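Phosphoribosylformylglycinamidine synthase 2 (Thermus thermophilus, PDB 3VIU) is a PurM-like (AIR synthase related) enzyme subunit whose single chain repeats the family's N- and C-terminal domain pair twice and carries bound ADP and magnesium. Local coordinates at residues K239-A244 and E322-W327; Y148-G153 and R413-V418; A200-G205 and S304-V309. One frame throughout, in Å; residues are numbered along the deposited sequence.

Contact 1: K239-A244 and E322-W327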
loop_
_atom_site.group_PDB
_atom_site.type_symbol
_atom_site.label_atom_id
_atom_site.label_comp_id
_atom_site.label_asym_id
_atom_site.label_seq_id
_atom_site.Cartn_x
_atom_site.Cartn_y
_atom_site.Cartn_z
ATOM N N LYS A 239 9.566 -19.414 2.889
ATOM C CA LYS A 239 9.576 -19.953 1.529
ATOM C C LYS A 239 8.928 -21.339 1.527
ATOM O O LYS A 239 8.088 -21.647 0.681
ATOM C CB LYS A 239 11.017 -20.043 1.016
ATOM C CG LYS A 239 11.176 -20.679 -0.363
ATOM C CD LYS A 239 10.596 -19.816 -1.477
ATOM C CE LYS A 239 10.718 -20.516 -2.835
ATOM N NZ LYS A 239 10.090 -19.761 -3.964
ATOM N N LEU A 240 9.327 -22.170 2.485
ATOM C CA LEU A 240 8.781 -23.520 2.606
ATOM C C LEU A 240 7.281 -23.466 2.876
ATOM O O LEU A 240 6.497 -24.207 2.275
ATOM C CB LEU A 240 9.496 -24.266 3.741
ATOM C CG LEU A 240 10.671 -25.186 3.368
ATOM C CD1 LEU A 240 11.399 -24.670 2.136
ATOM C CD2 LEU A 240 11.618 -25.319 4.566
ATOM N N LEU A 241 6.894 -22.571 3.778
ATOM C CA LEU A 241 5.495 -22.405 4.154
ATOM C C LEU A 241 4.662 -22.002 2.951
ATOM O O LEU A 241 3.593 -22.555 2.705
ATOM C CB LEU A 241 5.364 -21.332 5.231
ATOM C CG LEU A 241 4.424 -21.583 6.407
ATOM C CD1 LEU A 241 4.024 -20.231 6.991
ATOM C CD2 LEU A 241 3.193 -22.345 5.966
HETATM N N MSE A 242 5.169 -21.025 2.212
HETATM C CA MSE A 242 4.510 -20.511 1.024
HETATM C C MSE A 242 4.270 -21.591 -0.045
HETATM O O MSE A 242 3.151 -21.736 -0.546
HETATM C CB MSE A 242 5.345 -19.365 0.446
HETATM C CG MSE A 242 4.807 -18.746 -0.841
HETATM SE SE MSE A 242 5.906 -17.239 -1.436
HETATM C CE MSE A 242 7.206 -18.188 -2.517
ATOM N N GLU A 243 5.312 -22.343 -0.397
ATOM C CA GLU A 243 5.180 -23.393 -1.409
ATOM C C GLU A 243 4.131 -24.436 -1.038
ATOM O O GLU A 243 3.294 -24.812 -1.859
ATOM C CB GLU A 243 6.515 -24.105 -1.635
ATOM C CG GLU A 243 7.602 -23.237 -2.230
ATOM C CD GLU A 243 7.167 -22.537 -3.502
ATOM O OE1 GLU A 243 6.289 -23.079 -4.207
ATOM O OE2 GLU A 243 7.715 -21.453 -3.800
ATOM N N ALA A 244 4.181 -24.900 0.204
ATOM C CA ALA A 244 3.246 -25.909 0.678
ATOM C C ALA A 244 1.809 -25.419 0.617
ATOM O O ALA A 244 0.928 -26.110 0.094
ATOM C CB ALA A 244 3.596 -26.308 2.104
ATOM N N GLU A 322 0.724 -34.879 3.133
ATOM C CA GLU A 322 1.742 -35.237 2.157
ATOM C C GLU A 322 2.284 -34.004 1.450
ATOM O O GLU A 322 3.493 -33.894 1.222
ATOM C CB GLU A 322 1.175 -36.257 1.163
ATOM C CG GLU A 322 0.851 -37.588 1.855
ATOM C CD GLU A 322 0.275 -38.640 0.930
ATOM O OE1 GLU A 322 -0.037 -39.745 1.425
ATOM O OE2 GLU A 322 0.135 -38.369 -0.283
ATOM N N VAL A 323 1.398 -33.071 1.119
ATOM C CA VAL A 323 1.838 -31.844 0.479
ATOM C C VAL A 323 2.923 -31.206 1.341
ATOM O O VAL A 323 3.998 -30.876 0.846
ATOM C CB VAL A 323 0.690 -30.837 0.308
ATOM C CG1 VAL A 323 1.250 -29.484 -0.122
ATOM C CG2 VAL A 323 -0.283 -31.336 -0.743
ATOM N N PHE A 324 2.651 -31.045 2.631
ATOM C CA PHE A 324 3.641 -30.443 3.512
ATOM C C PHE A 324 4.838 -31.345 3.707
ATOM O O PHE A 324 5.955 -30.866 3.880
ATOM C CB PHE A 324 3.017 -30.074 4.858
ATOM C CG PHE A 324 2.235 -28.803 4.812
ATOM C CD1 PHE A 324 1.119 -28.690 3.991
ATOM C CD2 PHE A 324 2.645 -27.694 5.539
ATOM C CE1 PHE A 324 0.432 -27.496 3.889
ATOM C CE2 PHE A 324 1.965 -26.492 5.445
ATOM C CZ PHE A 324 0.856 -26.388 4.621
ATOM N N GLY A 325 4.608 -32.652 3.675
ATOM C CA GLY A 325 5.712 -33.582 3.826
ATOM C C GLY A 325 6.707 -33.361 2.696
ATOM O O GLY A 325 7.918 -33.362 2.910
ATOM N N ARG A 326 6.187 -33.154 1.489
ATOM C CA ARG A 326 7.030 -32.924 0.324
ATOM C C ARG A 326 7.927 -31.695 0.476
ATOM O O ARG A 326 9.046 -31.670 -0.044
ATOM C CB ARG A 326 6.173 -32.783 -0.937
ATOM C CG ARG A 326 5.592 -34.095 -1.431
ATOM C CD ARG A 326 5.180 -33.988 -2.887
ATOM N NE ARG A 326 3.872 -33.366 -3.066
ATOM C CZ ARG A 326 2.718 -33.973 -2.810
ATOM N NH1 ARG A 326 2.709 -35.221 -2.359
ATOM N NH2 ARG A 326 1.573 -33.335 -3.016
ATOM N N TRP A 327 7.438 -30.677 1.183
ATOM C CA TRP A 327 8.230 -29.466 1.395
ATOM C C TRP A 327 8.967 -29.479 2.737
ATOM O O TRP A 327 9.420 -28.446 3.218
ATOM C CB TRP A 327 7.347 -28.219 1.276
ATOM C CG TRP A 327 6.847 -28.020 -0.119
ATOM C CD1 TRP A 327 5.678 -28.493 -0.651
ATOM C CD2 TRP A 327 7.551 -27.390 -1.198
ATOM N NE1 TRP A 327 5.615 -28.203 -1.992
ATOM C CE2 TRP A 327 6.751 -27.526 -2.355
ATOM C CE3 TRP A 327 8.786 -26.727 -1.301
ATOM C CZ2 TRP A 327 7.144 -27.022 -3.608
ATOM C CZ3 TRP A 327 9.178 -26.227 -2.546
ATOM C CH2 TRP A 327 8.356 -26.379 -3.682
#

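Contact 2: Y148-G153 and R413-V418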
loop_
_atom_site.group_PDB
_atom_site.type_symbol
_atom_site.label_atom_id
_atom_site.label_comp_id
_atom_site.label_asym_id
_atom_site.label_seq_id
_atom_site.Cartn_x
_atom_site.Cartn_y
_atom_site.Cartn_z
ATOM N N TYR A 148 14.015 -10.015 4.285
ATOM C CA TYR A 148 12.927 -10.961 4.124
ATOM C C TYR A 148 12.610 -11.259 2.671
ATOM O O TYR A 148 12.552 -12.418 2.268
ATOM C CB TYR A 148 11.673 -10.454 4.838
ATOM C CG TYR A 148 10.780 -11.578 5.283
ATOM C CD1 TYR A 148 9.953 -12.234 4.380
ATOM C CD2 TYR A 148 10.816 -12.038 6.600
ATOM C CE1 TYR A 148 9.181 -13.327 4.779
ATOM C CE2 TYR A 148 10.056 -13.125 7.003
ATOM C CZ TYR A 148 9.245 -13.764 6.090
ATOM O OH TYR A 148 8.512 -14.851 6.480
ATOM N N GLY A 149 12.409 -10.203 1.894
ATOM C CA GLY A 149 12.083 -10.353 0.488
ATOM C C GLY A 149 13.123 -11.079 -0.336
ATOM O O GLY A 149 12.782 -11.940 -1.144
ATOM N N ASN A 150 14.391 -10.736 -0.152
ATOM C CA ASN A 150 15.446 -11.395 -0.906
ATOM C C ASN A 150 15.565 -12.859 -0.517
ATOM O O ASN A 150 15.872 -13.709 -1.356
ATOM C CB ASN A 150 16.781 -10.687 -0.689
ATOM C CG ASN A 150 16.846 -9.336 -1.395
ATOM O OD1 ASN A 150 17.830 -8.611 -1.262
ATOM N ND2 ASN A 150 15.800 -9.000 -2.154
ATOM N N ALA A 151 15.316 -13.155 0.754
ATOM C CA ALA A 151 15.399 -14.524 1.230
ATOM C C ALA A 151 14.202 -15.367 0.792
ATOM O O ALA A 151 14.360 -16.554 0.510
ATOM C CB ALA A 151 15.522 -14.545 2.742
ATOM N N ILE A 152 13.013 -14.770 0.719
ATOM C CA ILE A 152 11.841 -15.548 0.333
ATOM C C ILE A 152 11.594 -15.617 -1.168
ATOM O O ILE A 152 10.743 -16.370 -1.617
ATOM C CB ILE A 152 10.551 -15.051 1.054
ATOM C CG1 ILE A 152 9.505 -16.174 1.053
ATOM C CG2 ILE A 152 9.982 -13.820 0.359
ATOM C CD1 ILE A 152 8.449 -16.040 2.133
ATOM N N GLY A 153 12.341 -14.836 -1.943
ATOM C CA GLY A 153 12.188 -14.872 -3.389
ATOM C C GLY A 153 11.137 -13.972 -4.013
ATOM O O GLY A 153 10.719 -14.210 -5.143
ATOM N N ARG A 413 19.002 -2.843 -3.303
ATOM C CA ARG A 413 19.147 -3.793 -2.208
ATOM C C ARG A 413 18.325 -5.037 -2.510
ATOM O O ARG A 413 18.586 -6.107 -1.968
ATOM C CB ARG A 413 18.636 -3.192 -0.892
ATOM C CG ARG A 413 19.386 -1.981 -0.380
ATOM C CD ARG A 413 20.828 -2.328 -0.065
ATOM N NE ARG A 413 21.511 -1.218 0.581
ATOM C CZ ARG A 413 21.146 -0.701 1.746
ATOM N NH1 ARG A 413 20.104 -1.197 2.389
ATOM N NH2 ARG A 413 21.825 0.310 2.271
ATOM N N TYR A 414 17.334 -4.889 -3.385
ATOM C CA TYR A 414 16.438 -5.991 -3.724
ATOM C C TYR A 414 16.715 -6.664 -5.071
ATOM O O TYR A 414 17.099 -6.007 -6.042
ATOM C CB TYR A 414 14.987 -5.490 -3.709
ATOM C CG TYR A 414 14.681 -4.445 -2.648
ATOM C CD1 TYR A 414 15.034 -4.645 -1.309
ATOM C CD2 TYR A 414 14.006 -3.267 -2.980
ATOM C CE1 TYR A 414 14.717 -3.699 -0.326
ATOM C CE2 TYR A 414 13.683 -2.315 -2.009
ATOM C CZ TYR A 414 14.040 -2.537 -0.684
ATOM O OH TYR A 414 13.708 -1.602 0.278
ATOM N N ASP A 415 16.510 -7.980 -5.118
ATOM C CA ASP A 415 16.698 -8.753 -6.345
ATOM C C ASP A 415 15.485 -9.643 -6.613
ATOM O O ASP A 415 14.458 -9.515 -5.950
ATOM C CB ASP A 415 17.985 -9.599 -6.279
ATOM C CG ASP A 415 18.161 -10.322 -4.947
ATOM O OD1 ASP A 415 17.312 -11.164 -4.596
ATOM O OD2 ASP A 415 19.165 -10.052 -4.251
ATOM N N HIS A 416 15.606 -10.530 -7.595
ATOM C CA HIS A 416 14.529 -11.442 -7.975
ATOM C C HIS A 416 13.487 -10.801 -8.885
ATOM O O HIS A 416 12.313 -11.171 -8.841
ATOM C CB HIS A 416 13.815 -12.004 -6.743
ATOM C CG HIS A 416 14.661 -12.917 -5.915
ATOM N ND1 HIS A 416 15.249 -14.055 -6.428
ATOM C CD2 HIS A 416 15.002 -12.873 -4.606
ATOM C CE1 HIS A 416 15.916 -14.671 -5.468
ATOM N NE2 HIS A 416 15.782 -13.974 -4.354
ATOM N N GLN A 417 13.900 -9.842 -9.705
ATOM C CA GLN A 417 12.960 -9.203 -10.618
ATOM C C GLN A 417 12.403 -10.235 -11.600
ATOM O O GLN A 417 11.303 -10.066 -12.133
ATOM C CB GLN A 417 13.632 -8.065 -11.388
ATOM C CG GLN A 417 14.039 -6.898 -10.516
ATOM C CD GLN A 417 15.284 -7.178 -9.695
ATOM O OE1 GLN A 417 15.598 -6.439 -8.764
ATOM N NE2 GLN A 417 16.006 -8.239 -10.046
ATOM N N VAL A 418 13.170 -11.301 -11.826
ATOM C CA VAL A 418 12.768 -12.379 -12.728
ATOM C C VAL A 418 12.374 -13.632 -11.946
ATOM O O VAL A 418 13.213 -14.249 -11.288
ATOM C CB VAL A 418 13.907 -12.748 -13.689
ATOM C CG1 VAL A 418 13.489 -13.928 -14.556
ATOM C CG2 VAL A 418 14.261 -11.547 -14.551
#

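Contact 3: A200-G205 and S304-V309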
loop_
_atom_site.group_PDB
_atom_site.type_symbol
_atom_site.label_atom_id
_atom_site.label_comp_id
_atom_site.label_asym_id
_atom_site.label_seq_id
_atom_site.Cartn_x
_atom_site.Cartn_y
_atom_site.Cartn_z
ATOM N N ALA A 200 0.450 -25.387 10.650
ATOM C CA ALA A 200 1.730 -25.618 9.989
ATOM C C ALA A 200 2.639 -24.402 10.110
ATOM O O ALA A 200 2.165 -23.281 10.236
ATOM C CB ALA A 200 1.506 -25.948 8.533
ATOM N N GLY A 201 3.944 -24.635 10.066
ATOM C CA GLY A 201 4.898 -23.544 10.179
ATOM C C GLY A 201 5.714 -23.595 11.459
ATOM O O GLY A 201 5.896 -24.655 12.039
ATOM N N ALA A 202 6.207 -22.443 11.897
ATOM C CA ALA A 202 7.005 -22.358 13.114
ATOM C C ALA A 202 6.191 -22.781 14.335
ATOM O O ALA A 202 4.960 -22.815 14.296
ATOM C CB ALA A 202 7.512 -20.928 13.304
ATOM N N LYS A 203 6.884 -23.107 15.421
ATOM C CA LYS A 203 6.206 -23.498 16.641
ATOM C C LYS A 203 5.882 -22.232 17.439
ATOM O O LYS A 203 6.594 -21.236 17.350
ATOM C CB LYS A 203 7.070 -24.475 17.451
ATOM C CG LYS A 203 8.545 -24.136 17.516
ATOM C CD LYS A 203 9.258 -24.415 16.191
ATOM C CE LYS A 203 10.703 -23.908 16.215
ATOM N NZ LYS A 203 11.528 -24.495 17.326
ATOM N N THR A 204 4.790 -22.268 18.196
ATOM C CA THR A 204 4.360 -21.114 18.981
ATOM C C THR A 204 5.225 -20.838 20.202
ATOM O O THR A 204 5.392 -21.704 21.066
ATOM C CB THR A 204 2.901 -21.284 19.453
ATOM O OG1 THR A 204 2.046 -21.372 18.314
ATOM C CG2 THR A 204 2.472 -20.117 20.314
ATOM N N GLY A 205 5.759 -19.619 20.263
ATOM C CA GLY A 205 6.586 -19.211 21.385
ATOM C C GLY A 205 6.014 -17.983 22.079
ATOM O O GLY A 205 4.897 -17.555 21.785
ATOM N N SER A 304 3.743 -15.371 17.085
ATOM C CA SER A 304 4.956 -15.900 16.471
ATOM C C SER A 304 4.781 -15.908 14.960
ATOM O O SER A 304 3.699 -16.197 14.464
ATOM C CB SER A 304 5.239 -17.311 16.983
ATOM O OG SER A 304 5.497 -17.289 18.378
ATOM N N GLN A 305 5.853 -15.581 14.244
ATOM C CA GLN A 305 5.840 -15.512 12.786
ATOM C C GLN A 305 5.745 -16.859 12.082
ATOM O O GLN A 305 5.909 -17.916 12.697
ATOM C CB GLN A 305 7.087 -14.784 12.280
ATOM C CG GLN A 305 7.277 -13.385 12.835
ATOM C CD GLN A 305 6.172 -12.440 12.425
ATOM O OE1 GLN A 305 5.878 -12.285 11.243
ATOM N NE2 GLN A 305 5.558 -11.796 13.405
ATOM N N GLU A 306 5.502 -16.780 10.776
ATOM C CA GLU A 306 5.356 -17.930 9.884
ATOM C C GLU A 306 4.519 -19.094 10.399
ATOM O O GLU A 306 4.965 -20.245 10.401
ATOM C CB GLU A 306 6.725 -18.453 9.412
ATOM C CG GLU A 306 7.907 -18.050 10.252
ATOM C CD GLU A 306 8.443 -16.665 9.920
ATOM O OE1 GLU A 306 9.261 -16.165 10.717
ATOM O OE2 GLU A 306 8.066 -16.080 8.879
ATOM N N ARG A 307 3.299 -18.790 10.831
ATOM C CA ARG A 307 2.370 -19.812 11.304
ATOM C C ARG A 307 1.156 -19.758 10.382
ATOM O O ARG A 307 0.741 -18.679 9.950
ATOM C CB ARG A 307 1.965 -19.564 12.756
ATOM C CG ARG A 307 3.022 -19.977 13.763
ATOM C CD ARG A 307 2.486 -19.815 15.163
ATOM N NE ARG A 307 2.052 -18.441 15.399
ATOM C CZ ARG A 307 1.323 -18.055 16.442
ATOM N NH1 ARG A 307 0.939 -18.940 17.354
ATOM N NH2 ARG A 307 0.971 -16.783 16.563
HETATM N N MSE A 308 0.590 -20.923 10.086
HETATM C CA MSE A 308 -0.533 -20.998 9.164
HETATM C C MSE A 308 -1.610 -21.997 9.601
HETATM O O MSE A 308 -1.308 -23.085 10.095
HETATM C CB MSE A 308 0.003 -21.397 7.781
HETATM C CG MSE A 308 -0.868 -21.003 6.606
HETATM SE SE MSE A 308 -0.694 -19.108 6.184
HETATM C CE MSE A 308 0.619 -19.222 4.754
ATOM N N VAL A 309 -2.868 -21.618 9.403
ATOM C CA VAL A 309 -4.006 -22.469 9.725
ATOM C C VAL A 309 -4.595 -22.999 8.408
ATOM O O VAL A 309 -4.810 -22.225 7.474
ATOM C CB VAL A 309 -5.099 -21.669 10.476
ATOM C CG1 VAL A 309 -6.387 -22.462 10.533
ATOM C CG2 VAL A 309 -4.627 -21.353 11.885
#

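Contact 1: K239-A244 and E322-W327
Glu243 OE2 receives one salt bridge, from Lys239 NZ at 2.9 Å, which comes from the helical turn before and meets the anti lone pair; the other oxygen, OE1, pairs with Arg116, so both ends of the carboxylate are held. The contact joins two helices of the first PurM-like C-terminal α/β domain, 235-250 and 317-326; segments 239-244 and 322-326 run obliquely antiparallel (143°), their axes 9.4 Å apart at closest approach. With its carboxylate drawn toward Lys239, Glu243 uses its aliphatic part against Trp327: CB stands over the centre of the six-membered ring in a CH-pi contact, and CG lies 3.4 Å from CZ3. Trp327, at the end of its helix, has CG anti to its own carbonyl carbon, which turns the indole back over the neighbouring helix; the indole N-H is taken up by Glu247 one turn further along. Ala244 fits between the two aromatic residues. Its CB sits 3.6 Å from the centroid of the Phe324 ring, almost exactly on the ring normal, and 4.1 Å from Trp327 CD1. Phe324 and Leu241 also reach strand 307-312, touching Leu310 and Met308, so the helix pair closes over the sheet beneath. Val323 CG1, anti to its backbone N, lies 3.4 Å from Ala244 O.

Contact 2: Y148-G153 and R413-V418
The C-terminal end of helix 132-152, in the first PurM-like N-terminal domain, meets the irregular segment that leads into strand 422-424 of the second half of the chain. Gly153 leaves the helix with positive phi, and the last turn offers its backbone to His416. The imidazole NE2 donates to Asn150 O at 3.0 Å; the oxygen lies near the ring plane and is met on a lone pair, but the bond is bent (138° at the hydrogen). His416 has CG anti to its carbonyl carbon (chi1 -67°), so the ring turns a face to Gly153, whose CA stands 3.9 Å from the centroid, toward the rim, in a CH-pi contact. The Asn150 side chain packs against the main chain of Arg413 to Asp415, its CG 3.7 Å from Arg413 O. There the Asp415 carboxylate crosses its amide obliquely, their planes 26° apart. Upstream, Tyr414 packs on Val142, Ile145 and Ala146 of the same helix, while Arg413 forms a salt bridge with Asp724. Because the histidine donates through NE2 to a carbonyl at a helix C-terminus, the partial negative charge there may stabilise its protonation, with nearby Asp415 acting in the same sense.

Contact 3: A200-G205 and S304-V309
The guanidinium of Arg307 has Ser304 CB over one face, 3.7 Å above its plane and toward the rim, and Thr204 OG1 at its edge. NH1 gives a hydrogen bond to Thr204 OG1 at 2.8 Å, with the hydroxyl oxygen tilted 20° out of the plane. NE turns to Ser304 O at 2.9 Å, approaching from above the carbonyl plane, and NH2 donates to Ser302 O. A bend at chi3 (-57°) swings the group back toward its own segment and across Thr204 at about a right angle, while CG passes Ala202 O. This buried cluster lies where strands 196-201 and 307-312, antiparallel neighbours in the mixed sheet of the first PurM-like C-terminal domain, give way to loops. Within the sheet, Ala200 and Met308 form a hydrogen-bonded pair: Ala200 N to Met308 O at 2.9 Å, and Met308 N to Ala200 O at 2.8 Å, nearly along the C=O axis. Gly201 and Arg307 are the following non-hydrogen-bonded pair. Glu306 O then takes Ala202 N at 2.9 Å from above its carbonyl plane, with Gly201 CA 3.3 Å away in a CA-H...O contact. Further out, Gly205 N donates to Ser304 OG at 3.0 Å in a fairly straight bond (164°); that hydroxyl also bonds to Ser302. Tyr199 shares the Thr204 hydroxyl. The three bonds of Arg307 to neutral oxygens fix the rotation of the guanidinium and probably spread its buried charge over the hydroxyl and carbonyl dipoles of both loops.

Contacts 1 and 3 are two layers of one domain, their centres 14 Å apart. Strand 196-201 leads to helix 235-250 and strand 307-312 to helix 317-326, so their segments alternate along the chain; Phe324 CE2 touches Ala200 CB at 3.2 Å, and Leu241 CD1 lies 3.5 Å from Glu306 O. Contact 2 closes a longer loop that encloses both. It meets contact 3 through a probable hydrogen bond of 2.7 Å between Tyr148 OH and Glu306 OE2, and contact 1 where Lys239 CD packs 3.5 Å from Ile152 O. The bound ADP lies about 10 Å from the side chain of Met308 and about 13 Å from that of Leu241.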